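Long-range contacts in 2-oxoglutarate carboxylase small subunit (PDB 7KCT), which probably serves as the biotin carboxylase-like, ATP-grasp subunit of a larger enzyme and holds adenosine-5'-diphosphate, bicarbonate ion and magnesium ion in this model: residues 348-353 and 424-429; 237-242 and 447-452; 69-74 and 91-96. All coordinates share one frame; numbering follows the deposited sequence.

Interaction 1 of 3, residues 348-353 and 424-429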
loop_
_atom_site.group_PDB
_atom_site.type_symbol
_atom_site.label_atom_id
_atom_site.label_comp_id
_atom_site.label_asym_id
_atom_site.label_seq_id
_atom_site.Cartn_x
_atom_site.Cartn_y
_atom_site.Cartn_z
ATOM N N ASN A 348 11.404 -14.516 0.835
ATOM C CA ASN A 348 12.681 -14.867 1.426
ATOM C C ASN A 348 13.702 -15.115 0.334
ATOM O O ASN A 348 13.371 -15.571 -0.771
ATOM C CB ASN A 348 12.587 -16.131 2.306
ATOM C CG ASN A 348 11.600 -15.998 3.438
ATOM O OD1 ASN A 348 11.506 -14.963 4.089
ATOM N ND2 ASN A 348 10.854 -17.071 3.693
ATOM N N ALA A 349 14.952 -14.814 0.644
ATOM C CA ALA A 349 16.073 -15.143 -0.233
ATOM C C ALA A 349 16.429 -16.598 0.072
ATOM O O ALA A 349 17.240 -16.883 0.948
ATOM C CB ALA A 349 17.264 -14.218 0.014
ATOM N N GLU A 350 15.701 -17.530 -0.558
ATOM C CA GLU A 350 16.000 -18.948 -0.392
ATOM C C GLU A 350 15.511 -19.703 -1.621
ATOM O O GLU A 350 14.657 -19.219 -2.365
ATOM C CB GLU A 350 15.402 -19.514 0.914
ATOM C CG GLU A 350 13.958 -19.354 1.143
ATOM C CD GLU A 350 13.572 -19.488 2.655
ATOM O OE1 GLU A 350 14.389 -19.216 3.583
ATOM O OE2 GLU A 350 12.411 -19.865 2.905
ATOM N N ASP A 351 16.085 -20.897 -1.847
ATOM C CA ASP A 351 15.719 -21.666 -3.031
ATOM C C ASP A 351 14.786 -22.794 -2.632
ATOM O O ASP A 351 15.245 -23.799 -2.073
ATOM C CB ASP A 351 16.971 -22.211 -3.732
ATOM C CG ASP A 351 16.662 -22.835 -5.112
ATOM O OD1 ASP A 351 15.469 -23.112 -5.408
ATOM O OD2 ASP A 351 17.611 -23.086 -5.891
ATOM N N PRO A 352 13.482 -22.688 -2.893
ATOM C CA PRO A 352 12.584 -23.779 -2.520
ATOM C C PRO A 352 12.889 -25.103 -3.184
ATOM O O PRO A 352 12.560 -26.149 -2.615
ATOM C CB PRO A 352 11.199 -23.278 -2.950
ATOM C CG PRO A 352 11.331 -21.775 -3.036
ATOM C CD PRO A 352 12.753 -21.555 -3.491
ATOM N N LYS A 353 13.475 -25.103 -4.379
ATOM C CA LYS A 353 13.776 -26.376 -5.011
ATOM C C LYS A 353 14.942 -27.087 -4.341
ATOM O O LYS A 353 15.072 -28.298 -4.499
ATOM C CB LYS A 353 14.070 -26.186 -6.483
ATOM C CG LYS A 353 12.829 -25.821 -7.262
ATOM C CD LYS A 353 13.114 -25.697 -8.763
ATOM C CE LYS A 353 11.828 -25.429 -9.534
ATOM N NZ LYS A 353 12.029 -25.720 -10.979
ATOM N N LYS A 424 18.000 -16.289 -5.457
ATOM C CA LYS A 424 16.806 -17.061 -5.595
ATOM C C LYS A 424 15.844 -16.623 -4.504
ATOM O O LYS A 424 16.258 -16.250 -3.456
ATOM C CB LYS A 424 17.129 -18.525 -5.401
ATOM C CG LYS A 424 17.103 -19.350 -6.643
ATOM C CD LYS A 424 18.326 -19.161 -7.478
ATOM C CE LYS A 424 18.426 -20.245 -8.540
ATOM N NZ LYS A 424 19.301 -21.335 -8.052
ATOM N N THR A 425 14.555 -16.657 -4.759
ATOM C CA THR A 425 13.587 -16.274 -3.742
ATOM C C THR A 425 12.398 -17.240 -3.692
ATOM O O THR A 425 12.243 -18.039 -4.551
ATOM C CB THR A 425 13.038 -14.800 -3.942
ATOM O OG1 THR A 425 12.050 -14.777 -4.945
ATOM C CG2 THR A 425 14.064 -13.771 -4.207
ATOM N N THR A 426 11.441 -17.008 -2.786
ATOM C CA THR A 426 10.214 -17.782 -2.707
ATOM C C THR A 426 9.136 -17.318 -3.672
ATOM O O THR A 426 8.058 -17.928 -3.685
ATOM C CB THR A 426 9.627 -17.719 -1.300
ATOM O OG1 THR A 426 9.561 -16.343 -0.920
ATOM C CG2 THR A 426 10.496 -18.448 -0.318
ATOM N N ILE A 427 9.361 -16.267 -4.479
ATOM C CA ILE A 427 8.267 -15.700 -5.281
ATOM C C ILE A 427 7.647 -16.738 -6.219
ATOM O O ILE A 427 6.413 -16.881 -6.222
ATOM C CB ILE A 427 8.748 -14.448 -6.021
ATOM C CG1 ILE A 427 8.917 -13.315 -5.018
ATOM C CG2 ILE A 427 7.774 -14.073 -7.148
ATOM C CD1 ILE A 427 9.645 -12.076 -5.578
ATOM N N PRO A 428 8.408 -17.477 -7.015
ATOM C CA PRO A 428 7.739 -18.433 -7.922
ATOM C C PRO A 428 6.907 -19.492 -7.176
ATOM O O PRO A 428 5.804 -19.852 -7.619
ATOM C CB PRO A 428 8.894 -19.065 -8.702
ATOM C CG PRO A 428 10.085 -18.083 -8.552
ATOM C CD PRO A 428 9.868 -17.411 -7.218
ATOM N N LEU A 429 7.411 -20.006 -6.052
ATOM C CA LEU A 429 6.597 -20.935 -5.256
ATOM C C LEU A 429 5.323 -20.268 -4.780
ATOM O O LEU A 429 4.251 -20.870 -4.799
ATOM C CB LEU A 429 7.410 -21.454 -4.069
ATOM C CG LEU A 429 6.647 -22.210 -2.990
ATOM C CD1 LEU A 429 6.491 -23.664 -3.443
ATOM C CD2 LEU A 429 7.368 -22.113 -1.674
#
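Thr426 meets Asn348 through a side-chain hydroxyl lying between its own backbone nitrogen and carbonyl carbon (chi1 51°). There OG1 accepts the backbone N-H of Asn348, N to OG1 3.1 Å, in a nearly straight bond (165°), while the carbonyl of Arg346 is a second hydrogen-bond partner of the same hydroxyl. That rotation also sets CG2 anti to the carbonyl carbon, where it leans on Glu350 CG at 3.9 Å and lies near Asn348 CB. Threonine suits the place because one branch is polar and the other a methyl. A weak return bond runs from Thr426 N to Asn348 O (3.1 Å), and that oxygen also receives a CA-H...O contact from Thr425.

The contact joins the end of strand 341-351, in the antiparallel sheet of the biotin carboxylase C-terminal domain, to the entry of helix 427-435. Just before the helix, Thr425 OG1 makes a capping bond, accepting Ile427 N at 3.1 Å.

Farther out, Asp351 and Lys424 lie side by side and point the same way. The lysine bends at chi2 and chi4, its CG resting 3.8 Å from Asp351 CG, so that NZ reaches OD2 at 3.3 Å from above the carboxylate plane to form a salt bridge. OD1 accepts the backbone N-H of Lys353 in an Asx turn, so that each carboxylate oxygen has its own partner. The ring of Pro352, between that turn's two ends, lays CG against Leu429 CB at 4.1 Å, the two side chains crossing obliquely, with Tyr458 and Val455 packed nearby. The carboxylate of Glu350 is held by Arg241 at OE2, with a weak bond from Asn348 ND2, and by Ser392 at OE1.

Interaction 2 of 3, residues 237-242 and 447-452. With ADP (adenosine-5'-diphosphate), chain C.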
loop_
_atom_site.group_PDB
_atom_site.type_symbol
_atom_site.label_atom_id
_atom_site.label_comp_id
_atom_site.label_asym_id
_atom_site.label_seq_id
_atom_site.Cartn_x
_atom_site.Cartn_y
_atom_site.Cartn_z
ATOM N N CYS A 237 -1.864 -19.341 10.029
ATOM C CA CYS A 237 -0.479 -19.386 9.603
ATOM C C CYS A 237 -0.032 -20.824 9.342
ATOM O O CYS A 237 1.118 -21.179 9.578
ATOM C CB CYS A 237 0.406 -18.699 10.643
ATOM S SG CYS A 237 -0.247 -17.066 11.140
ATOM N N SER A 238 -0.916 -21.651 8.769
ATOM C CA SER A 238 -0.618 -23.080 8.632
ATOM C C SER A 238 0.457 -23.366 7.595
ATOM O O SER A 238 1.269 -24.280 7.783
ATOM C CB SER A 238 -1.888 -23.857 8.282
ATOM O OG SER A 238 -2.836 -23.671 9.300
ATOM N N ILE A 239 0.492 -22.614 6.495
ATOM C CA ILE A 239 1.460 -22.917 5.436
ATOM C C ILE A 239 2.874 -22.627 5.922
ATOM O O ILE A 239 3.261 -21.460 6.086
ATOM C CB ILE A 239 1.146 -22.151 4.147
ATOM C CG1 ILE A 239 -0.240 -22.602 3.678
ATOM C CG2 ILE A 239 2.190 -22.467 3.117
ATOM C CD1 ILE A 239 -0.831 -21.918 2.496
ATOM N N GLN A 240 3.679 -23.690 6.032
ATOM C CA GLN A 240 4.943 -23.628 6.730
ATOM C C GLN A 240 6.009 -24.481 6.071
ATOM O O GLN A 240 5.726 -25.449 5.366
ATOM C CB GLN A 240 4.801 -24.106 8.190
ATOM C CG GLN A 240 3.916 -23.261 9.028
ATOM C CD GLN A 240 3.692 -23.842 10.419
ATOM O OE1 GLN A 240 4.463 -24.680 10.902
ATOM N NE2 GLN A 240 2.629 -23.394 11.062
ATOM N N ARG A 241 7.259 -24.108 6.331
ATOM C CA ARG A 241 8.391 -24.972 6.071
ATOM C C ARG A 241 9.357 -24.810 7.233
ATOM O O ARG A 241 9.559 -23.696 7.738
ATOM C CB ARG A 241 9.078 -24.643 4.742
ATOM C CG ARG A 241 9.620 -23.225 4.681
ATOM C CD ARG A 241 11.096 -23.174 5.009
ATOM N NE ARG A 241 11.622 -21.804 4.982
ATOM C CZ ARG A 241 11.901 -21.069 6.057
ATOM N NH1 ARG A 241 12.377 -19.841 5.902
ATOM N NH2 ARG A 241 11.746 -21.569 7.279
ATOM N N ARG A 242 9.953 -25.938 7.636
ATOM C CA ARG A 242 10.778 -26.041 8.838
ATOM C C ARG A 242 10.037 -25.519 10.061
ATOM O O ARG A 242 10.650 -24.996 10.990
ATOM C CB ARG A 242 12.121 -25.316 8.664
ATOM C CG ARG A 242 13.059 -26.006 7.662
ATOM C CD ARG A 242 14.552 -25.604 7.810
ATOM N NE ARG A 242 14.752 -24.154 7.696
ATOM C CZ ARG A 242 14.938 -23.494 6.554
ATOM N NH1 ARG A 242 14.977 -24.128 5.386
ATOM N NH2 ARG A 242 15.095 -22.178 6.580
ATOM N N ARG A 447 0.719 -29.414 6.802
ATOM C CA ARG A 447 1.315 -30.382 5.889
ATOM C C ARG A 447 1.226 -29.920 4.434
ATOM O O ARG A 447 1.706 -30.620 3.533
ATOM C CB ARG A 447 0.583 -31.740 6.022
ATOM C CG ARG A 447 0.340 -32.236 7.472
ATOM C CD ARG A 447 1.613 -32.231 8.328
ATOM N NE ARG A 447 2.722 -32.944 7.702
ATOM C CZ ARG A 447 2.974 -34.244 7.846
ATOM N NH1 ARG A 447 2.188 -34.998 8.602
ATOM N NH2 ARG A 447 4.016 -34.780 7.218
ATOM N N TYR A 448 0.618 -28.761 4.192
ATOM C CA TYR A 448 0.345 -28.302 2.827
ATOM C C TYR A 448 1.506 -28.489 1.857
ATOM O O TYR A 448 1.308 -29.001 0.753
ATOM C CB TYR A 448 -0.069 -26.840 2.840
ATOM C CG TYR A 448 -0.375 -26.323 1.460
ATOM C CD1 TYR A 448 -1.645 -26.429 0.922
ATOM C CD2 TYR A 448 0.640 -25.782 0.669
ATOM C CE1 TYR A 448 -1.915 -25.954 -0.365
ATOM C CE2 TYR A 448 0.388 -25.330 -0.596
ATOM C CZ TYR A 448 -0.883 -25.407 -1.110
ATOM O OH TYR A 448 -1.111 -24.933 -2.367
ATOM N N LEU A 449 2.716 -28.041 2.223
ATOM C CA LEU A 449 3.810 -28.060 1.257
ATOM C C LEU A 449 4.279 -29.498 0.969
ATOM O O LEU A 449 4.634 -29.834 -0.172
ATOM C CB LEU A 449 4.968 -27.200 1.754
ATOM C CG LEU A 449 4.772 -25.679 1.632
ATOM C CD1 LEU A 449 5.932 -24.916 2.255
ATOM C CD2 LEU A 449 4.553 -25.223 0.165
ATOM N N GLU A 450 4.275 -30.365 1.982
ATOM C CA GLU A 450 4.596 -31.772 1.753
ATOM C C GLU A 450 3.549 -32.477 0.890
ATOM O O GLU A 450 3.865 -33.467 0.222
ATOM C CB GLU A 450 4.725 -32.471 3.098
ATOM C CG GLU A 450 5.797 -31.902 4.018
ATOM C CD GLU A 450 5.572 -32.271 5.493
ATOM O OE1 GLU A 450 4.703 -31.656 6.163
ATOM O OE2 GLU A 450 6.262 -33.192 5.981
ATOM N N GLU A 451 2.310 -32.024 0.921
ATOM C CA GLU A 451 1.203 -32.639 0.207
ATOM C C GLU A 451 0.917 -32.013 -1.160
ATOM O O GLU A 451 0.011 -32.483 -1.858
ATOM C CB GLU A 451 -0.056 -32.548 1.057
ATOM C CG GLU A 451 0.050 -33.304 2.401
ATOM C CD GLU A 451 -1.189 -33.117 3.259
ATOM O OE1 GLU A 451 -1.971 -32.160 3.001
ATOM O OE2 GLU A 451 -1.366 -33.936 4.199
ATOM N N HIS A 452 1.647 -30.972 -1.563
ATOM C CA HIS A 452 1.443 -30.339 -2.867
ATOM C C HIS A 452 2.784 -30.141 -3.545
ATOM O O HIS A 452 3.257 -29.009 -3.705
ATOM C CB HIS A 452 0.679 -29.026 -2.727
ATOM C CG HIS A 452 -0.718 -29.209 -2.229
ATOM N ND1 HIS A 452 -1.002 -29.539 -0.920
ATOM C CD2 HIS A 452 -1.906 -29.179 -2.874
ATOM C CE1 HIS A 452 -2.305 -29.677 -0.777
ATOM N NE2 HIS A 452 -2.880 -29.448 -1.944
HETATM P PB ADP C . 8.040 -22.398 17.766
HETATM O O1B ADP C . 9.332 -22.810 17.152
HETATM O O2B ADP C . 6.916 -21.661 17.084
HETATM O O3B ADP C . 8.132 -22.028 19.234
HETATM P PA ADP C . 5.672 -23.838 18.233
HETATM O O1A ADP C . 4.718 -22.744 17.914
HETATM O O2A ADP C . 5.304 -24.771 19.376
HETATM O O3A ADP C . 7.216 -24.006 18.035
HETATM O "O5'" ADP C . 5.033 -25.011 16.915
HETATM C "C5'" ADP C . 5.835 -25.008 15.678
HETATM C "C4'" ADP C . 4.890 -25.490 14.650
HETATM O "O4'" ADP C . 4.914 -26.926 14.823
HETATM C "C3'" ADP C . 3.499 -25.028 14.876
HETATM O "O3'" ADP C . 3.206 -23.894 14.051
HETATM C "C2'" ADP C . 2.769 -26.221 14.264
HETATM O "O2'" ADP C . 2.892 -26.250 12.790
HETATM C "C1'" ADP C . 3.577 -27.407 14.707
HETATM N N9 ADP C . 3.090 -27.946 16.000
HETATM C C8 ADP C . 3.349 -27.506 17.306
HETATM N N7 ADP C . 2.732 -28.298 18.221
HETATM C C5 ADP C . 2.033 -29.245 17.471
HETATM C C6 ADP C . 1.201 -30.334 17.837
HETATM N N6 ADP C . 0.953 -30.585 19.150
HETATM N N1 ADP C . 0.603 -31.108 16.897
HETATM C C2 ADP C . 0.921 -30.787 15.619
HETATM N N3 ADP C . 1.695 -29.806 15.125
HETATM C C4 ADP C . 2.250 -29.039 16.098
HETATM O O HOH W 1 2.905 -26.375 4.835
#
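Leu449 drives its CD1 methyl against the backbone carbonyl of Gln240, CD1 to O 3.2 Å, a tight approach for a carbon and an oxygen. Its CG stands anti to the carbonyl carbon (chi1 -76°), and the same methyl also lies 4.0 Å from Arg241 CB. Ile239 completes the apolar patch with two branches: CG1 meets Tyr448 CB at 4.3 Å, and CG2 lies against Leu449 CG. A beta-branched residue fits here because it can touch neighbouring positions of the helix at once. One water bridges the backbones, accepting from Gln240 N and from Leu449 N.

The short, weakly bonded helix 448-451, in the biotin carboxylase C-terminal domain, packs on segment 237-242, which includes strand 240-241 and falls in the range of the ATP-grasp domain. From that strand Gln240 points the other way, toward adenosine-5'-diphosphate. Its chain is extended beyond CG (chi2 174°), long enough for the amide to span both ribose hydroxyls: OE1 accepts from O2' at 2.9 Å, and NE2 donates to O3' at 3.1 Å. Weaker bonds cross over, so each amide atom meets both hydroxyls. NE2 also gives a hydrogen to Cys237 O at 3.1 Å in a nearly straight bond, with the oxygen in the plane of the Gln240 amide, which fixes the flip of the amide.

On the helix, His452 braces Tyr448: the two rings overlap, Tyr448 CE1 sitting over the centre of the imidazole, and His452 ND1 bonds in plane to a lone pair of Tyr448 O at 2.9 Å, while Asp438 takes NE2. Asp436 holds the phenol hydroxyl of Tyr448.

Interaction 3 of 3, residues 69-74 and 91-96. With ADP (adenosine-5'-diphosphate), chain D.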
loop_
_atom_site.group_PDB
_atom_site.type_symbol
_atom_site.label_atom_id
_atom_site.label_comp_id
_atom_site.label_asym_id
_atom_site.label_seq_id
_atom_site.Cartn_x
_atom_site.Cartn_y
_atom_site.Cartn_z
ATOM N N LEU A 69 22.521 -8.557 20.170
ATOM C CA LEU A 69 22.268 -9.444 21.316
ATOM C C LEU A 69 22.969 -9.006 22.598
ATOM O O LEU A 69 22.714 -9.582 23.653
ATOM C CB LEU A 69 22.692 -10.887 20.979
ATOM C CG LEU A 69 21.856 -11.597 19.909
ATOM C CD1 LEU A 69 22.464 -13.026 19.603
ATOM C CD2 LEU A 69 20.384 -11.706 20.329
ATOM N N ASN A 70 23.819 -7.993 22.554
ATOM C CA ASN A 70 24.523 -7.525 23.745
ATOM C C ASN A 70 23.649 -6.512 24.473
ATOM O O ASN A 70 23.667 -5.320 24.165
ATOM C CB ASN A 70 25.868 -6.939 23.361
ATOM C CG ASN A 70 26.764 -6.669 24.570
ATOM O OD1 ASN A 70 26.340 -6.059 25.545
ATOM N ND2 ASN A 70 28.012 -7.107 24.488
ATOM N N ALA A 71 22.909 -7.003 25.471
ATOM C CA ALA A 71 21.953 -6.174 26.194
ATOM C C ALA A 71 22.620 -4.988 26.897
ATOM O O ALA A 71 22.084 -3.875 26.861
ATOM C CB ALA A 71 21.189 -7.049 27.177
ATOM N N GLU A 72 23.789 -5.185 27.516
ATOM C CA GLU A 72 24.428 -4.095 28.254
ATOM C C GLU A 72 24.829 -2.942 27.328
ATOM O O GLU A 72 24.643 -1.764 27.676
ATOM C CB GLU A 72 25.644 -4.614 29.028
ATOM N N ARG A 73 25.419 -3.261 26.167
ATOM C CA ARG A 73 25.882 -2.221 25.265
ATOM C C ARG A 73 24.723 -1.420 24.673
ATOM O O ARG A 73 24.837 -0.198 24.519
ATOM C CB ARG A 73 26.743 -2.820 24.154
ATOM C CG ARG A 73 27.542 -1.759 23.445
ATOM C CD ARG A 73 28.168 -2.249 22.130
ATOM N NE ARG A 73 29.278 -3.184 22.336
ATOM C CZ ARG A 73 29.222 -4.487 22.067
ATOM N NH1 ARG A 73 28.109 -5.007 21.573
ATOM N NH2 ARG A 73 30.279 -5.268 22.271
ATOM N N ILE A 74 23.595 -2.073 24.374
ATOM C CA ILE A 74 22.442 -1.385 23.781
ATOM C C ILE A 74 21.780 -0.454 24.789
ATOM O O ILE A 74 21.405 0.676 24.462
ATOM C CB ILE A 74 21.459 -2.441 23.252
ATOM C CG1 ILE A 74 22.106 -3.170 22.082
ATOM C CG2 ILE A 74 20.163 -1.829 22.779
ATOM C CD1 ILE A 74 21.352 -4.408 21.579
ATOM N N GLY A 91 12.427 -11.348 17.453
ATOM C CA GLY A 91 13.711 -12.017 17.469
ATOM C C GLY A 91 14.719 -11.279 18.350
ATOM O O GLY A 91 14.386 -10.371 19.115
ATOM N N PHE A 92 15.987 -11.663 18.194
ATOM C CA PHE A 92 17.073 -11.060 18.958
ATOM C C PHE A 92 16.697 -10.981 20.440
ATOM O O PHE A 92 16.525 -12.029 21.048
ATOM C CB PHE A 92 17.421 -9.712 18.356
ATOM C CG PHE A 92 17.966 -9.802 16.933
ATOM C CD1 PHE A 92 18.998 -10.673 16.623
ATOM C CD2 PHE A 92 17.441 -9.019 15.923
ATOM C CE1 PHE A 92 19.509 -10.759 15.326
ATOM C CE2 PHE A 92 17.923 -9.115 14.620
ATOM C CZ PHE A 92 18.986 -9.964 14.332
ATOM N N LEU A 93 16.531 -9.790 21.042
ATOM C CA LEU A 93 16.313 -9.689 22.495
ATOM C C LEU A 93 14.861 -9.415 22.897
ATOM O O LEU A 93 14.589 -9.112 24.070
ATOM C CB LEU A 93 17.197 -8.601 23.090
ATOM C CG LEU A 93 18.695 -8.876 23.007
ATOM C CD1 LEU A 93 19.468 -7.633 23.471
ATOM C CD2 LEU A 93 19.126 -10.101 23.767
ATOM N N ALA A 94 13.934 -9.468 21.946
ATOM C CA ALA A 94 12.557 -9.062 22.192
ATOM C C ALA A 94 11.863 -9.895 23.270
ATOM O O ALA A 94 10.948 -9.395 23.943
ATOM C CB ALA A 94 11.765 -9.150 20.887
ATOM N N GLU A 95 12.216 -11.168 23.402
ATOM C CA GLU A 95 11.648 -12.015 24.441
ATOM C C GLU A 95 12.715 -12.422 25.457
ATOM O O GLU A 95 12.632 -13.501 26.059
ATOM C CB GLU A 95 10.972 -13.236 23.835
ATOM C CG GLU A 95 9.808 -12.887 22.954
ATOM N N ASN A 96 13.688 -11.526 25.688
ATOM C CA ASN A 96 14.812 -11.737 26.590
ATOM C C ASN A 96 14.509 -10.964 27.885
ATOM O O ASN A 96 14.527 -9.718 27.912
ATOM C CB ASN A 96 16.125 -11.285 25.937
ATOM C CG ASN A 96 17.374 -11.697 26.745
ATOM O OD1 ASN A 96 17.746 -11.033 27.718
ATOM N ND2 ASN A 96 18.048 -12.772 26.308
HETATM P PB ADP D . 6.879 -14.953 14.009
HETATM O O1B ADP D . 7.039 -13.473 14.304
HETATM O O2B ADP D . 5.574 -15.524 13.503
HETATM O O3B ADP D . 7.638 -15.871 14.914
HETATM P PA ADP D . 9.211 -16.112 12.673
HETATM O O1A ADP D . 10.179 -16.124 11.539
HETATM O O2A ADP D . 9.053 -17.263 13.651
HETATM O O3A ADP D . 7.842 -15.335 12.473
HETATM O "O5'" ADP D . 10.264 -14.960 13.878
HETATM C "C5'" ADP D . 11.204 -14.087 13.120
HETATM C "C4'" ADP D . 12.552 -14.036 13.679
HETATM O "O4'" ADP D . 12.648 -14.281 15.065
HETATM C "C3'" ADP D . 13.299 -15.239 12.860
HETATM O "O3'" ADP D . 14.538 -14.852 12.592
HETATM C "C2'" ADP D . 13.164 -16.332 13.992
HETATM O "O2'" ADP D . 14.202 -17.195 13.994
HETATM C "C1'" ADP D . 13.425 -15.379 15.197
HETATM N N9 ADP D . 12.855 -15.865 16.521
HETATM C C8 ADP D . 11.542 -16.302 16.824
HETATM N N7 ADP D . 11.392 -16.688 18.118
HETATM C C5 ADP D . 12.629 -16.456 18.681
HETATM C C6 ADP D . 13.094 -16.662 19.994
HETATM N N6 ADP D . 12.254 -17.162 20.968
HETATM N N1 ADP D . 14.394 -16.360 20.320
HETATM C C2 ADP D . 15.166 -15.889 19.270
HETATM N N3 ADP D . 14.863 -15.644 17.970
HETATM C C4 ADP D . 13.554 -15.942 17.712
#
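Leu93 and Leu69 pack against each other in the Rossmann-like biotin carboxylase N-terminal domain, where the loop after strand 85-87 meets the junction of helices 66-69 and 71-81. Leu93 sits in a type II' beta turn from Gly91 to Ala94, and its CB is directed at the helix junction. The next atom, CG, anti to the carbonyl carbon (chi1 -65°), comes 4.0 Å from Leu69 CA. Both methyls then lie against the Leu69 carbonyl, CD2 at 3.6 Å and CD1 at 3.8 Å from its O. CD2 also touches Leu69 CD2 at 4.0 Å. CD1 alone goes on to the start of helix 71-81, meeting Ala71 CB at 4.1 Å and, tip to tip, Ile74 CD1 at 4.2 Å. The forked end of a leucine suits this place, and the small Ala71 lets the helix come close. Phe99 of helix 97-105 packs against Ala71, Ile74 and Leu93.

Leu69 CD2 also lies 3.6 Å from Phe92 CA and reaches the edge of the phenyl ring near its plane, while the ring itself stacks with Tyr68. Phe92 has a positive phi of 47° because it is the second residue of the type II' turn, the position that requires it. Gly91, also at positive phi, suits its place doubly: its conformation favours glycine, and its bare CA borders the pocket of adenosine-5'-diphosphate. On the loop's far end, Asn96 N-caps helix 97-105, its OD1 accepting Phe99 N. The helix 71-81 has a similar start: Asn70 OD1 accepts Arg73 N at 3.0 Å, the donor lying above the plane of the side-chain carbonyl.

Interaction 3 closes first along the chain, within the N-terminal domain, and interactions 1 and 2 follow; the segments of interaction 1 both fall between those of interaction 2. Interactions 1 and 2 have centres 15 Å apart, reach the same antiparallel sheet and touch directly through the Glu350-Arg241 salt bridge, OE2 to NE 2.9 Å, which ties the C-terminal domain to the strand carrying Gln240. Interaction 3 lies about 30 Å away from interaction 1 and 31 Å from interaction 2, centre to centre, with no touch. Interactions 2 and 3 sit on opposite sides of the chain's centre, each bordering a different adenosine-5'-diphosphate molecule.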